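RND efflux system, outer membrane lipoprotein, NodT family (PDB 6U94) is an outer-membrane lipoprotein of the outer membrane factor family that probably forms the exit duct of an RND efflux system. Local coordinates at residues Q59-L64 / P250-V255; D199-G204 / H216-Q221; R309-G314 / S320-G325; F335-T340 / T357-I362. One frame throughout, in Å; residues are numbered along the deposited sequence.

Contact 1: residues Q59-L64 / P250-V255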
# COMPACT_ATOMS: atom_id res chain seq x y z
N GLN A 59 -5.19 -13.30 -8.78
CA GLN A 59 -4.99 -14.59 -8.13
C GLN A 59 -4.04 -15.47 -8.93
O GLN A 59 -3.24 -16.22 -8.35
CB GLN A 59 -6.33 -15.30 -7.93
CG GLN A 59 -7.18 -14.74 -6.81
CD GLN A 59 -8.33 -15.67 -6.44
OE1 GLN A 59 -8.64 -16.60 -7.18
NE2 GLN A 59 -8.96 -15.41 -5.30
N GLN A 60 -4.10 -15.39 -10.26
CA GLN A 60 -3.23 -16.20 -11.09
C GLN A 60 -1.77 -15.78 -10.94
O GLN A 60 -0.88 -16.64 -10.86
CB GLN A 60 -3.66 -16.11 -12.56
CG GLN A 60 -2.78 -16.87 -13.52
CD GLN A 60 -3.27 -16.79 -14.96
OE1 GLN A 60 -4.26 -16.12 -15.25
NE2 GLN A 60 -2.57 -17.47 -15.86
N LEU A 61 -1.51 -14.48 -10.88
CA LEU A 61 -0.14 -13.99 -10.77
C LEU A 61 0.49 -14.41 -9.44
O LEU A 61 1.65 -14.82 -9.40
CB LEU A 61 -0.12 -12.47 -10.92
CG LEU A 61 -0.54 -11.96 -12.30
CD1 LEU A 61 -1.04 -10.53 -12.20
CD2 LEU A 61 0.62 -12.06 -13.28
N VAL A 62 -0.27 -14.31 -8.35
CA VAL A 62 0.26 -14.67 -7.04
C VAL A 62 0.57 -16.17 -6.98
O VAL A 62 1.60 -16.58 -6.44
CB VAL A 62 -0.74 -14.26 -5.93
CG1 VAL A 62 -0.36 -14.88 -4.60
CG2 VAL A 62 -0.77 -12.75 -5.81
N ALA A 63 -0.31 -16.99 -7.56
CA ALA A 63 -0.08 -18.43 -7.55
C ALA A 63 1.20 -18.79 -8.31
O ALA A 63 1.94 -19.68 -7.90
CB ALA A 63 -1.28 -19.16 -8.14
N LEU A 64 1.46 -18.09 -9.42
CA LEU A 64 2.69 -18.36 -10.17
C LEU A 64 3.91 -17.89 -9.40
O LEU A 64 4.96 -18.55 -9.45
CB LEU A 64 2.62 -17.69 -11.54
CG LEU A 64 1.47 -18.09 -12.47
CD1 LEU A 64 1.68 -17.54 -13.87
CD2 LEU A 64 1.28 -19.60 -12.49
N PRO A 250 7.72 -14.96 -17.72
CA PRO A 250 6.95 -14.06 -18.58
C PRO A 250 5.52 -13.91 -18.09
O PRO A 250 4.96 -14.79 -17.43
CB PRO A 250 7.00 -14.75 -19.95
CG PRO A 250 8.20 -15.63 -19.90
CD PRO A 250 8.28 -16.10 -18.48
N LEU A 251 4.92 -12.76 -18.42
CA LEU A 251 3.57 -12.45 -17.98
C LEU A 251 2.55 -13.21 -18.82
O LEU A 251 2.72 -13.33 -20.04
CB LEU A 251 3.29 -10.95 -18.06
CG LEU A 251 4.24 -10.02 -17.30
CD1 LEU A 251 3.76 -8.58 -17.41
CD2 LEU A 251 4.35 -10.44 -15.85
N PRO A 252 1.49 -13.74 -18.21
CA PRO A 252 0.45 -14.42 -18.99
C PRO A 252 -0.31 -13.44 -19.87
O PRO A 252 -0.39 -12.24 -19.60
CB PRO A 252 -0.46 -15.03 -17.91
CG PRO A 252 -0.20 -14.21 -16.69
CD PRO A 252 1.24 -13.81 -16.76
N ALA A 253 -0.89 -13.99 -20.94
CA ALA A 253 -1.61 -13.17 -21.91
C ALA A 253 -2.84 -12.50 -21.31
O ALA A 253 -3.34 -11.53 -21.89
CB ALA A 253 -2.02 -14.02 -23.12
N GLY A 254 -3.33 -12.98 -20.17
CA GLY A 254 -4.46 -12.34 -19.53
C GLY A 254 -4.15 -10.94 -19.04
O GLY A 254 -5.02 -10.06 -19.04
N VAL A 255 -2.90 -10.70 -18.62
CA VAL A 255 -2.50 -9.38 -18.17
C VAL A 255 -2.64 -8.36 -19.29
O VAL A 255 -3.02 -7.20 -19.06
CB VAL A 255 -1.06 -9.42 -17.62
CG1 VAL A 255 -0.53 -8.01 -17.37
CG2 VAL A 255 -1.00 -10.24 -16.34

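Contact 2: residues D199-G204 / H216-Q221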
# COMPACT_ATOMS: atom_id res chain seq x y z
N ASP A 199 -6.07 23.23 -32.68
CA ASP A 199 -6.45 23.41 -34.08
C ASP A 199 -7.53 24.48 -34.23
O ASP A 199 -7.50 25.26 -35.18
CB ASP A 199 -6.93 22.09 -34.68
CG ASP A 199 -5.81 21.08 -34.85
OD1 ASP A 199 -4.64 21.50 -34.90
OD2 ASP A 199 -6.11 19.87 -34.96
N MET A 200 -8.48 24.52 -33.29
CA MET A 200 -9.57 25.49 -33.39
C MET A 200 -9.07 26.91 -33.15
O MET A 200 -9.56 27.85 -33.78
CB MET A 200 -10.68 25.13 -32.41
N ILE A 201 -8.11 27.07 -32.24
CA ILE A 201 -7.61 28.41 -31.91
C ILE A 201 -6.83 28.99 -33.08
O ILE A 201 -6.99 30.16 -33.44
CB ILE A 201 -6.77 28.36 -30.63
CG1 ILE A 201 -7.64 27.94 -29.45
CG2 ILE A 201 -6.13 29.71 -30.36
CD1 ILE A 201 -6.86 27.69 -28.19
N HIS A 202 -5.96 28.18 -33.70
CA HIS A 202 -5.17 28.66 -34.83
C HIS A 202 -6.05 28.98 -36.03
O HIS A 202 -5.72 29.87 -36.82
CB HIS A 202 -4.11 27.63 -35.22
CG HIS A 202 -2.92 27.62 -34.31
ND1 HIS A 202 -2.31 26.46 -33.88
CD2 HIS A 202 -2.21 28.64 -33.75
CE1 HIS A 202 -1.29 26.75 -33.10
NE2 HIS A 202 -1.21 28.07 -33.00
N ARG A 203 -7.17 28.27 -36.18
CA ARG A 203 -8.06 28.52 -37.32
C ARG A 203 -8.65 29.92 -37.26
O ARG A 203 -8.72 30.62 -38.27
CB ARG A 203 -9.17 27.46 -37.36
N GLY A 204 -9.08 30.35 -36.07
CA GLY A 204 -9.61 31.69 -35.91
C GLY A 204 -8.52 32.72 -35.73
O GLY A 204 -8.22 33.14 -34.61
N HIS A 216 0.45 30.01 -27.84
CA HIS A 216 1.46 29.43 -26.97
C HIS A 216 0.83 28.68 -25.81
O HIS A 216 1.32 27.63 -25.39
CB HIS A 216 2.41 30.51 -26.46
N ARG A 217 -0.27 29.21 -25.27
CA ARG A 217 -0.98 28.52 -24.19
C ARG A 217 -1.53 27.19 -24.67
O ARG A 217 -1.35 26.15 -24.02
CB ARG A 217 -2.10 29.39 -23.64
CG ARG A 217 -1.65 30.52 -22.75
CD ARG A 217 -2.82 31.44 -22.47
NE ARG A 217 -2.44 32.60 -21.68
CZ ARG A 217 -3.10 33.75 -21.70
NH1 ARG A 217 -4.17 33.90 -22.47
NH2 ARG A 217 -2.68 34.76 -20.95
N ALA A 218 -2.24 27.20 -25.81
CA ALA A 218 -2.80 25.96 -26.34
C ALA A 218 -1.72 24.94 -26.65
O ALA A 218 -1.95 23.73 -26.53
CB ALA A 218 -3.62 26.26 -27.60
N ASP A 219 -0.53 25.40 -27.04
CA ASP A 219 0.56 24.47 -27.33
C ASP A 219 1.18 23.90 -26.06
O ASP A 219 1.61 22.74 -26.06
CB ASP A 219 1.63 25.15 -28.19
CG ASP A 219 1.33 25.05 -29.67
OD1 ASP A 219 0.39 24.31 -30.04
OD2 ASP A 219 2.03 25.70 -30.47
N THR A 220 1.24 24.68 -24.98
CA THR A 220 1.75 24.16 -23.72
C THR A 220 0.73 23.30 -22.98
O THR A 220 1.10 22.59 -22.04
CB THR A 220 2.23 25.29 -22.80
OG1 THR A 220 1.13 26.14 -22.46
CG2 THR A 220 3.32 26.11 -23.48
N GLN A 221 -0.55 23.37 -23.36
CA GLN A 221 -1.51 22.37 -22.90
C GLN A 221 -1.23 21.02 -23.54
O GLN A 221 -1.23 19.99 -22.86
CB GLN A 221 -2.94 22.82 -23.20
CG GLN A 221 -3.48 23.90 -22.29
CD GLN A 221 -4.89 24.32 -22.67
OE1 GLN A 221 -5.84 23.55 -22.51
NE2 GLN A 221 -5.03 25.53 -23.20

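Contact 3: residues R309-G314 / S320-G325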
# COMPACT_ATOMS: atom_id res chain seq x y z
N ARG A 309 -6.83 -8.57 23.90
CA ARG A 309 -7.85 -9.35 23.21
C ARG A 309 -9.00 -8.40 22.88
O ARG A 309 -9.90 -8.18 23.69
CB ARG A 309 -8.31 -10.57 24.03
CG ARG A 309 -8.62 -10.31 25.50
CD ARG A 309 -8.73 -11.63 26.28
NE ARG A 309 -9.76 -12.52 25.75
CZ ARG A 309 -10.10 -13.69 26.30
NH1 ARG A 309 -9.49 -14.10 27.40
NH2 ARG A 309 -11.05 -14.44 25.75
N ILE A 310 -8.96 -7.83 21.67
CA ILE A 310 -9.95 -6.89 21.18
C ILE A 310 -10.22 -7.19 19.71
O ILE A 310 -9.45 -7.89 19.05
CB ILE A 310 -9.51 -5.42 21.33
CG1 ILE A 310 -8.19 -5.20 20.58
CG2 ILE A 310 -9.39 -5.02 22.79
CD1 ILE A 310 -7.79 -3.75 20.41
N THR A 311 -11.32 -6.63 19.21
CA THR A 311 -11.51 -6.59 17.77
C THR A 311 -10.63 -5.51 17.17
O THR A 311 -10.29 -4.52 17.83
CB THR A 311 -12.98 -6.34 17.41
OG1 THR A 311 -13.41 -5.09 17.97
CG2 THR A 311 -13.86 -7.47 17.94
N LEU A 312 -10.26 -5.70 15.90
CA LEU A 312 -9.40 -4.75 15.22
C LEU A 312 -10.14 -3.85 14.24
O LEU A 312 -9.69 -2.73 13.98
CB LEU A 312 -8.28 -5.48 14.47
CG LEU A 312 -7.29 -6.23 15.35
CD1 LEU A 312 -6.29 -6.99 14.49
CD2 LEU A 312 -6.58 -5.27 16.29
N THR A 313 -11.26 -4.31 13.68
CA THR A 313 -11.97 -3.57 12.65
C THR A 313 -13.43 -3.42 13.03
O THR A 313 -14.00 -4.24 13.75
CB THR A 313 -11.87 -4.25 11.28
OG1 THR A 313 -12.37 -5.59 11.37
CG2 THR A 313 -10.43 -4.27 10.79
N GLY A 314 -14.03 -2.34 12.52
CA GLY A 314 -15.46 -2.13 12.63
C GLY A 314 -16.13 -2.29 11.28
O GLY A 314 -15.65 -3.05 10.43
N SER A 320 -11.77 -0.41 14.63
CA SER A 320 -12.76 -0.60 15.67
C SER A 320 -12.57 0.42 16.79
O SER A 320 -11.49 0.99 16.98
CB SER A 320 -12.68 -2.02 16.24
OG SER A 320 -11.47 -2.23 16.95
N ALA A 321 -13.65 0.64 17.55
CA ALA A 321 -13.57 1.54 18.69
C ALA A 321 -12.59 1.02 19.74
O ALA A 321 -11.90 1.81 20.40
CB ALA A 321 -14.95 1.74 19.31
N SER A 322 -12.51 -0.30 19.91
CA SER A 322 -11.55 -0.87 20.86
C SER A 322 -10.12 -0.51 20.47
O SER A 322 -9.33 -0.09 21.32
CB SER A 322 -11.72 -2.39 20.94
OG SER A 322 -12.92 -2.75 21.59
N LEU A 323 -9.79 -0.67 19.19
CA LEU A 323 -8.43 -0.40 18.74
C LEU A 323 -8.10 1.09 18.83
O LEU A 323 -7.03 1.47 19.30
CB LEU A 323 -8.24 -0.91 17.31
CG LEU A 323 -6.85 -0.74 16.70
CD1 LEU A 323 -5.78 -1.34 17.60
CD2 LEU A 323 -6.80 -1.39 15.32
N ALA A 324 -9.03 1.94 18.37
CA ALA A 324 -8.82 3.38 18.49
C ALA A 324 -8.76 3.81 19.95
O ALA A 324 -8.04 4.76 20.29
CB ALA A 324 -9.93 4.13 17.76
N GLY A 325 -9.50 3.13 20.83
CA GLY A 325 -9.46 3.47 22.24
C GLY A 325 -8.11 3.17 22.88
O GLY A 325 -7.69 3.89 23.79
O HOH W 1 -13.45 -5.45 21.06

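Contact 4: residues F335-T340 / T357-I362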
# COMPACT_ATOMS: atom_id res chain seq x y z
N PHE A 335 -3.21 0.19 27.00
CA PHE A 335 -3.34 -1.18 27.45
C PHE A 335 -2.68 -1.35 28.81
O PHE A 335 -1.57 -0.86 29.03
CB PHE A 335 -2.73 -2.14 26.43
CG PHE A 335 -2.72 -3.58 26.87
CD1 PHE A 335 -3.90 -4.30 26.94
CD2 PHE A 335 -1.54 -4.21 27.22
CE1 PHE A 335 -3.91 -5.62 27.35
CE2 PHE A 335 -1.53 -5.53 27.63
CZ PHE A 335 -2.72 -6.24 27.70
N VAL A 336 -3.36 -2.03 29.72
CA VAL A 336 -2.84 -2.25 31.07
C VAL A 336 -2.33 -3.68 31.21
O VAL A 336 -3.14 -4.61 31.34
CB VAL A 336 -3.90 -1.93 32.13
CG1 VAL A 336 -3.35 -2.19 33.54
CG2 VAL A 336 -4.37 -0.49 31.99
N PRO A 337 -1.02 -3.90 31.18
CA PRO A 337 -0.51 -5.24 31.49
C PRO A 337 -0.67 -5.58 32.97
O PRO A 337 -0.50 -4.72 33.84
CB PRO A 337 0.97 -5.16 31.09
CG PRO A 337 1.29 -3.70 31.15
CD PRO A 337 0.04 -2.98 30.75
N GLN A 338 -1.03 -6.83 33.23
CA GLN A 338 -1.18 -7.33 34.59
C GLN A 338 -0.69 -8.77 34.65
O GLN A 338 -0.91 -9.55 33.72
CB GLN A 338 -2.64 -7.26 35.05
CG GLN A 338 -2.86 -7.65 36.50
CD GLN A 338 -4.33 -7.82 36.84
OE1 GLN A 338 -5.10 -8.41 36.08
NE2 GLN A 338 -4.73 -7.31 38.00
N LEU A 339 -0.02 -9.11 35.75
CA LEU A 339 0.53 -10.45 35.93
C LEU A 339 -0.43 -11.27 36.78
O LEU A 339 -0.59 -11.01 37.98
CB LEU A 339 1.92 -10.37 36.57
CG LEU A 339 2.98 -9.68 35.71
CD1 LEU A 339 4.28 -9.55 36.49
CD2 LEU A 339 3.21 -10.44 34.42
N THR A 340 -1.06 -12.26 36.16
CA THR A 340 -1.91 -13.22 36.85
C THR A 340 -1.41 -14.65 36.73
O THR A 340 -1.78 -15.49 37.55
CB THR A 340 -3.35 -13.16 36.31
OG1 THR A 340 -3.37 -13.64 34.96
CG2 THR A 340 -3.87 -11.73 36.35
N THR A 357 10.20 -6.44 37.57
CA THR A 357 11.24 -7.46 37.58
C THR A 357 11.14 -8.37 36.36
O THR A 357 12.16 -8.80 35.81
CB THR A 357 11.16 -8.29 38.86
OG1 THR A 357 9.97 -9.08 38.86
CG2 THR A 357 11.14 -7.39 40.08
N VAL A 358 9.92 -8.66 35.91
CA VAL A 358 9.74 -9.50 34.73
C VAL A 358 10.20 -8.76 33.47
O VAL A 358 10.62 -9.39 32.49
CB VAL A 358 8.28 -9.97 34.63
CG1 VAL A 358 8.05 -10.79 33.38
CG2 VAL A 358 7.90 -10.78 35.86
N ARG A 359 10.13 -7.43 33.47
CA ARG A 359 10.57 -6.68 32.31
C ARG A 359 12.09 -6.62 32.18
O ARG A 359 12.59 -6.27 31.11
CB ARG A 359 10.01 -5.25 32.35
CG ARG A 359 8.52 -5.17 32.07
CD ARG A 359 8.14 -3.79 31.56
NE ARG A 359 6.71 -3.68 31.31
CZ ARG A 359 5.85 -3.12 32.15
NH1 ARG A 359 6.29 -2.61 33.30
NH2 ARG A 359 4.56 -3.06 31.85
N ARG A 360 12.83 -6.96 33.24
CA ARG A 360 14.28 -7.02 33.13
C ARG A 360 14.76 -8.21 32.31
O ARG A 360 15.93 -8.23 31.92
CB ARG A 360 14.91 -7.05 34.52
CG ARG A 360 15.04 -5.68 35.16
CD ARG A 360 15.96 -5.69 36.37
NE ARG A 360 15.28 -6.14 37.58
CZ ARG A 360 14.52 -5.36 38.34
NH1 ARG A 360 14.32 -4.09 38.01
NH2 ARG A 360 13.94 -5.86 39.43
N ASP A 361 13.90 -9.18 32.04
CA ASP A 361 14.23 -10.24 31.10
C ASP A 361 14.10 -9.71 29.68
O ASP A 361 13.11 -9.07 29.33
CB ASP A 361 13.31 -11.45 31.32
CG ASP A 361 13.56 -12.56 30.31
OD1 ASP A 361 13.05 -12.45 29.17
OD2 ASP A 361 14.28 -13.52 30.64
N ILE A 362 15.12 -9.98 28.86
CA ILE A 362 15.19 -9.39 27.53
C ILE A 362 14.12 -9.96 26.62
O ILE A 362 13.60 -9.26 25.75
CB ILE A 362 16.60 -9.57 26.95
CG1 ILE A 362 17.64 -8.97 27.90
CG2 ILE A 362 16.71 -8.93 25.58
CD1 ILE A 362 17.35 -7.54 28.31

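Contact 1: residues Q59-L64 / P250-V255
L61 and Q60 meet P252 and V255 in a small, largely apolar contact between the short helix 56-67, near the start of the modelled chain, and the turn that leaves the long helix 211-247. L61 does most of the work on the helical side. With its CG anti to the carbonyl carbon (chi1 -65°), the side chain reaches across to the turn and its CD2 enters the corner between two partners. One of them is the proline ring, where L61 CD2 stands 3.9 Å from P252 CD. The other is V255, whose CG2 lies 3.9 Å from the same methyl, while L61 CD1 comes somewhat less close to that CG2 at 4.2 Å; these two side chains run nearly perpendicular to each other. This is tertiary packing in the helical part of an outer membrane factor chain: L61 lies between the turn 250-255 and helix 156-203, resting on V170 and Y174, and R181 of that helix donates to the carbonyl O of V255. Q60 lies at the rim of the contact. Its extended chain, CG anti to the backbone N (chi1 178°), slides antiparallel past the proline and brings NE2 to 3.8 Å from P252 CB, a van der Waals contact by the amide end. V255 N bonds to P252 O (3.1 Å), closing a turn behind the proline.

Contact 2: residues D199-G204 / H216-Q221
I201 meets A218 in the apolar part of this contact, and H202 approaches D219 in the polar part. The apolar pair joins a branch end to a single methyl: I201 CD1 reaches A218 CB at 3.6 Å, at the place where the two backbones are nearest. The isoleucine chain is extended past CG1 (chi2 172°), which carries CD1 across the gap between the helices, and the small alanine lets them come this near. Among the polar groups, the H202 imidazole and the D219 carboxylate lean toward each other without bonding. H202 CE1 is 4.3 Å from D219 OD1, which approaches the ring obliquely, and H202 NE2 stays 4.7 Å from D219 OD2. Any attraction is therefore through space and would depend on the histidine's charge. Within the second helix, T220 OG1 donates to R217 O at 2.9 Å, tilted 27° from the carbonyl plane, and the same oxygen also accepts from Q221 N. On another side of this helix, R217, T220 and Q221 touch F424 of helix 421-454. Helices 156-203 and 211-247 follow each other through a short connection, forming an antiparallel hairpin packed here close to its turn, as in the long coiled hairpins of outer membrane factors.

Contact 3: residues R309-G314 / S320-G325
I310 opens the contact by lying against S322 and L323 at the start of helix 321-326. Its CB is 3.8 Å from S322 CB, while CD1, carried by a CG1 set between the backbone N and the carbonyl carbon (chi1 58°), reaches past the serine to 3.8 Å from L323 CA. At T311 the backbone becomes the partner. T311 O accepts a 2.7 Å hydrogen bond from S320 OG, which comes from well above the carbonyl plane. S320 is the N-cap residue, and its OG accepts from L323 N at 3.2 Å, so one serine oxygen ties the loop to the first helical turn. T311 N donates to a water that in turn hydrogen-bonds S322 OG, a second and indirect link. Next comes L312, whose carbonyl O takes S320 N at 3.2 Å, straight at the hydrogen (172°) but from above the carbonyl plane. Its side chain crosses that of L323 obliquely, CD2 to CD2 at 4.0 Å. T313 C lies 3.6 Å from S320 CB, while T313 OG1 bonds to P271 O and L274 N. In assembled outer membrane factors this region probably corresponds to part of the membrane barrel, though it is not strand here. Backbone hydrogen bonds pair I310 with S276, L312 with L274 and T313 with G273, and helix 362-415 packs against both leucines, F375 touching L312 and L323 while V378 and L382 add to the packing on L323.

Contact 4: residues F335-T340 / T357-I362
At the rim of the R359 guanidinium, close to its plane, sits the pyrrolidine ring of P337: CG is 3.4 Å from R359 NH2, and the two side chains meet at about a right angle. The group is carried there by a chain stretched from CG to NE (chi3 -179°). Its rotation is probably restrained by the salt bridge from NE to E368 of helix 362-415, a residue whose side chain also touches P337; NH2 too has a hydrogen-bond partner outside the two segments. The other flat group, the R360 guanidinium, has T357 CA over one face, 3.6 Å above the plane and offset toward its rim. A separate apolar touch joins L339 to V358, whose side chains pass antiparallel with L339 CD1 3.9 Å from V358 CG2. F306 and A305 of helix 299-306 lie against P337 and L339. D361 is the N-cap of the long helix, accepting from V364 N. Residues 335-340 are extended but form no strand here. In assembled trimeric outer membrane factors the corresponding region probably contributes to the membrane-spanning beta barrel, so the present course is consistent with a barrel that has not formed in this single chain.

In the fold
The four contacts spread along an elongated, mostly helical chain. Contact 2 is nested within the loop closed by contact 1, because residues 199-221 lie between its two segments; helix 211-247 then leads back toward 250-255, and the two centres are about 44 Å apart. Contacts 3 and 4 follow in series, on the same side of the chain's centre, with nearest atoms about 5 Å apart; both probably correspond to the region that forms the membrane barrel in assembled relatives. Contact 2 lies on the opposite side, its centre about 57 Å from that of contact 3 and 72 Å from that of contact 4. A glycerol, probably from crystallisation, sits about 5 Å from the T311 side chain in contact 3.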